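Local coordinates for protein ribonucleoside-diphosphate reductase, alpha chain (Actinobacillus ureae ATCC 25976, PDB 6DQX) that probably reduces ribonucleoside diphosphates to deoxyribonucleotides, as the catalytic subunit of a class Id ribonucleotide reductase, at residues V350-F364 and S420-F434. Numbering follows the deposited sequence.
Sequences VLGWHSYLQANNIAF and SSFILGSVSPSVEPF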
ATOM      1  N   VAL A 350     -16.525  28.029  12.431  1.00 11.24           N
ATOM      2  CA  VAL A 350     -17.765  28.786  12.344  1.00 11.53           C
ATOM      3  C   VAL A 350     -18.581  28.365  11.150  1.00 11.62           C
ATOM      4  O   VAL A 350     -18.056  27.742  10.223  1.00 11.22           O
ATOM      5  CB  VAL A 350     -17.510  30.331  12.171  1.00 11.57           C
ATOM      6  CG1 VAL A 350     -16.678  30.838  13.345  1.00 12.12           C
ATOM      7  CG2 VAL A 350     -16.831  30.651  10.845  1.00 11.66           C
ATOM      8  N   LEU A 351     -19.868  28.663  11.213  1.00 12.59           N
ATOM      9  CA  LEU A 351     -20.728  28.666  10.019  1.00 14.07           C
ATOM     10  C   LEU A 351     -21.763  29.770  10.153  1.00 13.46           C
ATOM     11  O   LEU A 351     -21.840  30.431  11.187  1.00 13.27           O
ATOM     12  CB  LEU A 351     -21.378  27.291   9.808  1.00 16.15           C
ATOM     13  CG  LEU A 351     -21.982  26.585  11.014  1.00 18.86           C
ATOM     14  CD1 LEU A 351     -23.332  27.134  11.393  1.00 21.38           C
ATOM     15  CD2 LEU A 351     -22.097  25.079  10.728  1.00 20.89           C
ATOM     16  N   GLY A 352     -22.487  30.035   9.072  1.00 13.15           N
ATOM     17  CA  GLY A 352     -23.556  31.014   9.105  1.00 13.38           C
ATOM     18  C   GLY A 352     -23.093  32.452   9.016  1.00 13.24           C
ATOM     19  O   GLY A 352     -23.835  33.344   9.420  1.00 13.16           O
ATOM     20  N   TRP A 353     -21.875  32.700   8.525  1.00 12.60           N
ATOM     21  CA  TRP A 353     -21.394  34.084   8.328  1.00 12.87           C
ATOM     22  C   TRP A 353     -22.315  34.890   7.404  1.00 12.99           C
ATOM     23  O   TRP A 353     -22.779  35.979   7.764  1.00 12.82           O
ATOM     24  CB  TRP A 353     -19.989  34.049   7.735  1.00 12.99           C
ATOM     25  CG  TRP A 353     -19.361  35.350   7.283  1.00 13.51           C
ATOM     26  CD1 TRP A 353     -18.728  35.566   6.086  1.00 13.63           C
ATOM     27  CD2 TRP A 353     -19.270  36.591   8.010  1.00 13.62           C
ATOM     28  NE1 TRP A 353     -18.242  36.862   6.023  1.00 14.07           N
ATOM     29  CE2 TRP A 353     -18.553  37.504   7.195  1.00 13.63           C
ATOM     30  CE3 TRP A 353     -19.695  37.007   9.274  1.00 14.13           C
ATOM     31  CZ2 TRP A 353     -18.288  38.838   7.596  1.00 13.80           C
ATOM     32  CZ3 TRP A 353     -19.442  38.356   9.659  1.00 14.40           C
ATOM     33  CH2 TRP A 353     -18.734  39.227   8.825  1.00 13.83           C
ATOM     34  N   HIS A 354     -22.586  34.361   6.208  1.00 13.50           N
ATOM     35  CA  HIS A 354     -23.441  35.088   5.275  1.00 14.01           C
ATOM     36  C   HIS A 354     -24.863  35.224   5.836  1.00 14.78           C
ATOM     37  O   HIS A 354     -25.485  36.300   5.727  1.00 15.37           O
ATOM     38  CB  HIS A 354     -23.447  34.434   3.905  1.00 14.16           C
ATOM     39  CG  HIS A 354     -23.909  35.331   2.813  1.00 15.14           C
ATOM     40  ND1 HIS A 354     -24.167  34.872   1.540  1.00 15.33           N
ATOM     41  CD2 HIS A 354     -24.138  36.672   2.784  1.00 15.50           C
ATOM     42  CE1 HIS A 354     -24.532  35.884   0.774  1.00 15.81           C
ATOM     43  NE2 HIS A 354     -24.529  36.987   1.505  1.00 15.50           N
ATOM     44  N   SER A 355     -25.342  34.162   6.494  1.00 15.12           N
ATOM     45  CA  SER A 355     -26.603  34.229   7.215  1.00 15.25           C
ATOM     46  C   SER A 355     -26.671  35.381   8.218  1.00 15.70           C
ATOM     47  O   SER A 355     -27.669  36.109   8.247  1.00 15.34           O
ATOM     48  CB  SER A 355     -26.945  32.905   7.908  1.00 16.22           C
ATOM     49  OG  SER A 355     -27.169  31.890   6.935  1.00 15.26           O
ATOM     50  N   TYR A 356     -25.645  35.516   9.055  1.00 14.97           N
ATOM     51  CA  TYR A 356     -25.591  36.637   9.982  1.00 16.03           C
ATOM     52  C   TYR A 356     -25.683  37.976   9.237  1.00 16.11           C
ATOM     53  O   TYR A 356     -26.442  38.867   9.646  1.00 15.52           O
ATOM     54  CB  TYR A 356     -24.322  36.576  10.835  1.00 16.23           C
ATOM     55  CG  TYR A 356     -24.169  37.757  11.747  1.00 15.62           C
ATOM     56  CD1 TYR A 356     -24.897  37.840  12.920  1.00 16.10           C
ATOM     57  CD2 TYR A 356     -23.335  38.812  11.414  1.00 16.29           C
ATOM     58  CE1 TYR A 356     -24.788  38.939  13.757  1.00 15.69           C
ATOM     59  CE2 TYR A 356     -23.213  39.912  12.249  1.00 16.95           C
ATOM     60  CZ  TYR A 356     -23.951  39.970  13.420  1.00 16.47           C
ATOM     61  OH  TYR A 356     -23.845  41.058  14.269  1.00 17.83           O
ATOM     62  N   LEU A 357     -24.918  38.123   8.157  1.00 16.38           N
ATOM     63  CA  LEU A 357     -24.929  39.386   7.403  1.00 16.08           C
ATOM     64  C   LEU A 357     -26.302  39.660   6.835  1.00 16.89           C
ATOM     65  O   LEU A 357     -26.812  40.785   6.950  1.00 15.96           O
ATOM     66  CB  LEU A 357     -23.887  39.408   6.302  1.00 16.50           C
ATOM     67  CG  LEU A 357     -22.449  39.363   6.812  1.00 16.62           C
ATOM     68  CD1 LEU A 357     -21.521  39.340   5.635  1.00 15.70           C
ATOM     69  CD2 LEU A 357     -22.115  40.526   7.741  1.00 16.47           C
ATOM     70  N   GLN A 358     -26.932  38.630   6.273  1.00 16.77           N
ATOM     71  CA  GLN A 358     -28.279  38.809   5.704  1.00 18.63           C
ATOM     72  C   GLN A 358     -29.344  39.086   6.742  1.00 18.31           C
ATOM     73  O   GLN A 358     -30.255  39.895   6.485  1.00 19.76           O
ATOM     74  CB  GLN A 358     -28.656  37.636   4.792  1.00 17.89           C
ATOM     75  CG  GLN A 358     -27.881  37.683   3.483  1.00 18.25           C
ATOM     76  CD  GLN A 358     -28.235  36.525   2.556  1.00 18.52           C
ATOM     77  OE1 GLN A 358     -28.808  35.544   2.994  1.00 19.00           O
ATOM     78  NE2 GLN A 358     -27.892  36.647   1.283  1.00 18.63           N
ATOM     79  N   ALA A 359     -29.221  38.491   7.927  1.00 18.22           N
ATOM     80  CA  ALA A 359     -30.165  38.762   9.010  1.00 19.14           C
ATOM     81  C   ALA A 359     -30.101  40.224   9.446  1.00 19.56           C
ATOM     82  O   ALA A 359     -31.072  40.736  10.009  1.00 21.04           O
ATOM     83  CB  ALA A 359     -29.905  37.867  10.212  1.00 19.52           C
ATOM     84  N   ASN A 360     -28.951  40.853   9.236  1.00 18.44           N
ATOM     85  CA  ASN A 360     -28.728  42.273   9.561  1.00 20.05           C
ATOM     86  C   ASN A 360     -28.783  43.221   8.380  1.00 19.11           C
ATOM     87  O   ASN A 360     -28.432  44.396   8.514  1.00 19.16           O
ATOM     88  CB  ASN A 360     -27.396  42.397  10.308  1.00 20.14           C
ATOM     89  CG  ASN A 360     -27.496  41.854  11.704  1.00 22.14           C
ATOM     90  OD1 ASN A 360     -27.901  42.578  12.617  1.00 24.05           O
ATOM     91  ND2 ASN A 360     -27.172  40.563  11.888  1.00 19.96           N
ATOM     92  N   ASN A 361     -29.267  42.734   7.244  1.00 19.75           N
ATOM     93  CA  ASN A 361     -29.367  43.495   6.023  1.00 20.48           C
ATOM     94  C   ASN A 361     -28.038  44.129   5.591  1.00 20.07           C
ATOM     95  O   ASN A 361     -27.977  45.278   5.168  1.00 20.09           O
ATOM     96  CB  ASN A 361     -30.468  44.552   6.164  1.00 23.76           C
ATOM     97  CG  ASN A 361     -30.952  45.041   4.825  1.00 26.44           C
ATOM     98  OD1 ASN A 361     -31.136  44.246   3.905  1.00 28.89           O
ATOM     99  ND2 ASN A 361     -31.167  46.347   4.703  1.00 31.30           N
ATOM    100  N   ILE A 362     -26.969  43.349   5.689  1.00 17.96           N
ATOM    101  CA  ILE A 362     -25.620  43.796   5.330  1.00 17.56           C
ATOM    102  C   ILE A 362     -25.197  43.011   4.112  1.00 18.00           C
ATOM    103  O   ILE A 362     -25.308  41.769   4.097  1.00 16.44           O
ATOM    104  CB  ILE A 362     -24.599  43.543   6.465  1.00 17.54           C
ATOM    105  CG1 ILE A 362     -24.973  44.335   7.724  1.00 18.30           C
ATOM    106  CG2 ILE A 362     -23.187  43.862   6.006  1.00 17.02           C
ATOM    107  CD1 ILE A 362     -24.266  43.933   9.008  1.00 18.24           C
ATOM    108  N   ALA A 363     -24.683  43.725   3.111  1.00 17.72           N
ATOM    109  CA  ALA A 363     -24.138  43.093   1.918  1.00 17.57           C
ATOM    110  C   ALA A 363     -22.797  42.425   2.227  1.00 17.83           C
ATOM    111  O   ALA A 363     -21.968  42.954   2.990  1.00 16.05           O
ATOM    112  CB  ALA A 363     -23.975  44.110   0.814  1.00 18.77           C
ATOM    113  N   PHE A 364     -22.554  41.266   1.628  1.00 17.87           N
ATOM    114  CA  PHE A 364     -21.318  40.529   1.903  1.00 17.66           C
ATOM    115  C   PHE A 364     -20.069  41.373   1.683  1.00 18.17           C
ATOM    116  O   PHE A 364     -19.211  41.466   2.564  1.00 18.17           O
ATOM    117  CB  PHE A 364     -21.256  39.274   1.021  1.00 17.99           C
ATOM    118  CG  PHE A 364     -20.080  38.376   1.310  1.00 17.19           C
ATOM    119  CD1 PHE A 364     -18.840  38.605   0.725  1.00 18.01           C
ATOM    120  CD2 PHE A 364     -20.227  37.292   2.172  1.00 18.12           C
ATOM    121  CE1 PHE A 364     -17.769  37.765   0.998  1.00 18.94           C
ATOM    122  CE2 PHE A 364     -19.148  36.452   2.453  1.00 17.59           C
ATOM    123  CZ  PHE A 364     -17.934  36.696   1.869  1.00 17.59           C
ATOM    124  N   SER A 420     -22.775  20.126   7.719  1.00 22.71           N
ATOM    125  CA  SER A 420     -23.043  20.653   9.044  1.00 23.22           C
ATOM    126  C   SER A 420     -23.979  21.867   8.993  1.00 20.94           C
ATOM    127  O   SER A 420     -24.860  21.992   9.831  1.00 22.64           O
ATOM    128  CB  SER A 420     -21.744  21.016   9.758  1.00 23.93           C
ATOM    129  OG  SER A 420     -20.909  19.884   9.868  1.00 27.66           O
ATOM    130  N   SER A 421     -23.812  22.713   7.980  1.00 20.34           N
ATOM    131  CA  SER A 421     -24.687  23.871   7.772  1.00 20.58           C
ATOM    132  C   SER A 421     -26.109  23.437   7.422  1.00 20.86           C
ATOM    133  O   SER A 421     -27.090  24.031   7.892  1.00 18.43           O
ATOM    134  CB  SER A 421     -24.136  24.782   6.665  1.00 20.56           C
ATOM    135  OG  SER A 421     -23.093  25.582   7.178  1.00 19.52           O
ATOM    136  N   PHE A 422     -26.222  22.402   6.595  1.00 22.12           N
ATOM    137  CA  PHE A 422     -27.534  21.838   6.279  1.00 22.99           C
ATOM    138  C   PHE A 422     -28.257  21.397   7.562  1.00 21.97           C
ATOM    139  O   PHE A 422     -29.376  21.824   7.812  1.00 21.89           O
ATOM    140  CB  PHE A 422     -27.417  20.665   5.309  1.00 24.54           C
ATOM    141  CG  PHE A 422     -28.748  20.039   4.971  1.00 26.23           C
ATOM    142  CD1 PHE A 422     -29.719  20.780   4.307  1.00 27.83           C
ATOM    143  CD2 PHE A 422     -29.037  18.728   5.346  1.00 27.22           C
ATOM    144  CE1 PHE A 422     -30.960  20.221   3.997  1.00 29.15           C
ATOM    145  CE2 PHE A 422     -30.266  18.164   5.040  1.00 28.69           C
ATOM    146  CZ  PHE A 422     -31.230  18.911   4.367  1.00 30.06           C
ATOM    147  N   ILE A 423     -27.575  20.591   8.370  1.00 20.33           N
ATOM    148  CA  ILE A 423     -28.126  20.056   9.623  1.00 21.29           C
ATOM    149  C   ILE A 423     -28.616  21.197  10.526  1.00 21.05           C
ATOM    150  O   ILE A 423     -29.715  21.137  11.084  1.00 19.63           O
ATOM    151  CB  ILE A 423     -27.099  19.160  10.350  1.00 21.77           C
ATOM    152  CG1 ILE A 423     -26.880  17.834   9.588  1.00 22.33           C
ATOM    153  CG2 ILE A 423     -27.506  18.865  11.798  1.00 22.35           C
ATOM    154  CD1 ILE A 423     -25.643  17.072  10.006  1.00 22.77           C
ATOM    155  N   LEU A 424     -27.810  22.251  10.626  1.00 19.69           N
ATOM    156  CA  LEU A 424     -28.093  23.365  11.540  1.00 20.07           C
ATOM    157  C   LEU A 424     -28.892  24.490  10.888  1.00 20.74           C
ATOM    158  O   LEU A 424     -28.429  25.628  10.752  1.00 20.02           O
ATOM    159  CB  LEU A 424     -26.778  23.856  12.173  1.00 20.45           C
ATOM    160  CG  LEU A 424     -26.935  24.637  13.472  1.00 20.90           C
ATOM    161  CD1 LEU A 424     -27.473  23.738  14.572  1.00 22.25           C
ATOM    162  CD2 LEU A 424     -25.596  25.233  13.891  1.00 20.27           C
ATOM    163  N   GLY A 425     -30.131  24.169  10.510  1.00 20.88           N
ATOM    164  CA  GLY A 425     -31.057  25.177  10.002  1.00 21.31           C
ATOM    165  C   GLY A 425     -30.811  25.654   8.591  1.00 20.07           C
ATOM    166  O   GLY A 425     -31.265  26.736   8.242  1.00 19.90           O
ATOM    167  N   SER A 426     -30.059  24.884   7.792  1.00 20.37           N
ATOM    168  CA  SER A 426     -29.681  25.289   6.430  1.00 21.16           C
ATOM    169  C   SER A 426     -29.020  26.684   6.377  1.00 19.55           C
ATOM    170  O   SER A 426     -29.233  27.448   5.456  1.00 19.38           O
ATOM    171  CB  SER A 426     -30.880  25.221   5.471  1.00 23.30           C
ATOM    172  OG  SER A 426     -31.262  23.885   5.313  1.00 27.49           O
ATOM    173  N   VAL A 427     -28.206  26.993   7.375  1.00 18.84           N
ATOM    174  CA  VAL A 427     -27.429  28.249   7.342  1.00 20.35           C
ATOM    175  C   VAL A 427     -26.316  28.206   6.309  1.00 19.71           C
ATOM    176  O   VAL A 427     -26.010  27.153   5.718  1.00 18.47           O
ATOM    177  CB  VAL A 427     -26.861  28.658   8.726  1.00 21.58           C
ATOM    178  CG1 VAL A 427     -27.999  28.946   9.685  1.00 22.24           C
ATOM    179  CG2 VAL A 427     -25.875  27.641   9.269  1.00 22.03           C
ATOM    180  N   SER A 428     -25.739  29.372   6.035  1.00 19.01           N
ATOM    181  CA  SER A 428     -24.713  29.490   5.037  1.00 17.39           C
ATOM    182  C   SER A 428     -23.483  28.673   5.473  1.00 16.26           C
ATOM    183  O   SER A 428     -23.214  28.490   6.655  1.00 15.64           O
ATOM    184  CB  SER A 428     -24.345  30.969   4.789  1.00 17.69           C
ATOM    185  OG  SER A 428     -23.918  31.565   5.998  1.00 17.66           O
ATOM    186  N   PRO A 429     -22.742  28.159   4.504  1.00 16.02           N
ATOM    187  CA  PRO A 429     -21.556  27.352   4.839  1.00 15.80           C
ATOM    188  C   PRO A 429     -20.341  28.161   5.271  1.00 14.72           C
ATOM    189  O   PRO A 429     -20.020  29.141   4.634  1.00 15.50           O
ATOM    190  CB  PRO A 429     -21.279  26.606   3.541  1.00 16.65           C
ATOM    191  CG  PRO A 429     -21.858  27.440   2.477  1.00 17.36           C
ATOM    192  CD  PRO A 429     -22.916  28.316   3.046  1.00 16.35           C
ATOM    193  N   SER A 430     -19.713  27.767   6.388  1.00 13.81           N
ATOM    194  CA  SER A 430     -18.507  28.419   6.922  1.00 14.04           C
ATOM    195  C   SER A 430     -18.557  29.930   6.740  1.00 13.59           C
ATOM    196  O   SER A 430     -19.491  30.570   7.242  1.00 13.70           O
ATOM    197  CB  SER A 430     -17.172  27.778   6.432  1.00 14.76           C
ATOM    198  OG  SER A 430     -16.905  28.063   5.081  1.00 15.05           O
ATOM    199  N   VAL A 431     -17.569  30.494   6.054  1.00 12.88           N
ATOM    200  CA  VAL A 431     -17.515  31.939   5.765  1.00 13.20           C
ATOM    201  C   VAL A 431     -17.861  32.213   4.304  1.00 13.34           C
ATOM    202  O   VAL A 431     -17.634  33.285   3.800  1.00 14.00           O
ATOM    203  CB  VAL A 431     -16.120  32.529   6.093  1.00 12.43           C
ATOM    204  CG1 VAL A 431     -15.898  32.526   7.597  1.00 12.76           C
ATOM    205  CG2 VAL A 431     -14.975  31.764   5.406  1.00 12.57           C
ATOM    206  N   GLU A 432     -18.395  31.219   3.621  1.00 14.52           N
ATOM    207  CA  GLU A 432     -18.628  31.303   2.188  1.00 15.94           C
ATOM    208  C   GLU A 432     -19.986  31.979   1.932  1.00 16.92           C
ATOM    209  O   GLU A 432     -20.929  31.784   2.695  1.00 16.85           O
ATOM    210  CB  GLU A 432     -18.616  29.861   1.654  1.00 17.79           C
ATOM    211  CG  GLU A 432     -18.178  29.640   0.235  1.00 20.10           C
ATOM    212  CD  GLU A 432     -18.005  28.158  -0.072  1.00 20.47           C
ATOM    213  OE1 GLU A 432     -18.977  27.561  -0.524  1.00 24.17           O
ATOM    214  OE2 GLU A 432     -16.909  27.589   0.164  1.00 21.24           O
ATOM    215  N   PRO A 433     -20.113  32.745   0.828  1.00 18.68           N
ATOM    216  CA  PRO A 433     -21.453  33.188   0.474  1.00 18.97           C
ATOM    217  C   PRO A 433     -22.344  32.010   0.098  1.00 19.52           C
ATOM    218  O   PRO A 433     -21.856  30.993  -0.414  1.00 19.60           O
ATOM    219  CB  PRO A 433     -21.220  34.080  -0.765  1.00 19.22           C
ATOM    220  CG  PRO A 433     -19.771  34.457  -0.722  1.00 19.08           C
ATOM    221  CD  PRO A 433     -19.095  33.267  -0.098  1.00 18.52           C
ATOM    222  N   PHE A 434     -23.634  32.139   0.365  1.00 20.29           N
ATOM    223  CA  PHE A 434     -24.642  31.288  -0.240  1.00 20.57           C
ATOM    224  C   PHE A 434     -24.434  31.177  -1.732  1.00 21.14           C
ATOM    225  O   PHE A 434     -24.187  32.176  -2.405  1.00 18.64           O
ATOM    226  CB  PHE A 434     -26.048  31.829  -0.005  1.00 20.55           C
ATOM    227  CG  PHE A 434     -26.630  31.507   1.337  1.00 20.30           C
ATOM    228  CD1 PHE A 434     -26.833  30.187   1.739  1.00 20.28           C
ATOM    229  CD2 PHE A 434     -27.071  32.527   2.176  1.00 20.64           C
ATOM    230  CE1 PHE A 434     -27.417  29.898   2.959  1.00 19.64           C
ATOM    231  CE2 PHE A 434     -27.662  32.237   3.406  1.00 20.44           C
ATOM    232  CZ  PHE A 434     -27.846  30.918   3.792  1.00 20.54           C
TER
HETATM  233  O   HOH W   1     -21.272  31.783   5.357  1.00 13.85           O
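With chi1 at -65°, Ser355 OG stays beside its own backbone N and meets Ser428 N at 3.0 Å. Ser428 OG, set between its N and carbonyl carbon (chi1 58°), lies 3.0 Å from Ser355 N. Serine suits both places, each short hydroxyl accepting a main-chain N-H of the other segment: Ser428 OG that of Ser355 in the first turn of helix 353-359, Ser355 OG that of Ser428 in the loop. His354 suits its place because ND1 can accept a hydrogen bond from Phe434 N (3.0 Å), almost in the ring plane. Gly352, at the N-cap with a positive phi that favours glycine, gives its N-H to Ser428 O; Ser421 OG reaches that oxygen from the opposite face of the carbonyl plane and also bonds Thr417. A water accepts from His354 N and also bridges Ser428 OG, Ser430 O and Glu432 O. Beyond this polar core, Pro433 offers its CG to one face of Phe364, a CH-pi contact, while Leu351 CD1 packs tightly on Val427 CG2 (3.4 Å). Gly352 links strand 347-351, which pairs in parallel with strand 288-296, to helix 353-359, a strand-to-helix junction of the ribonucleotide reductase barrel, its helix N-terminus held by the loop following helix 418-423.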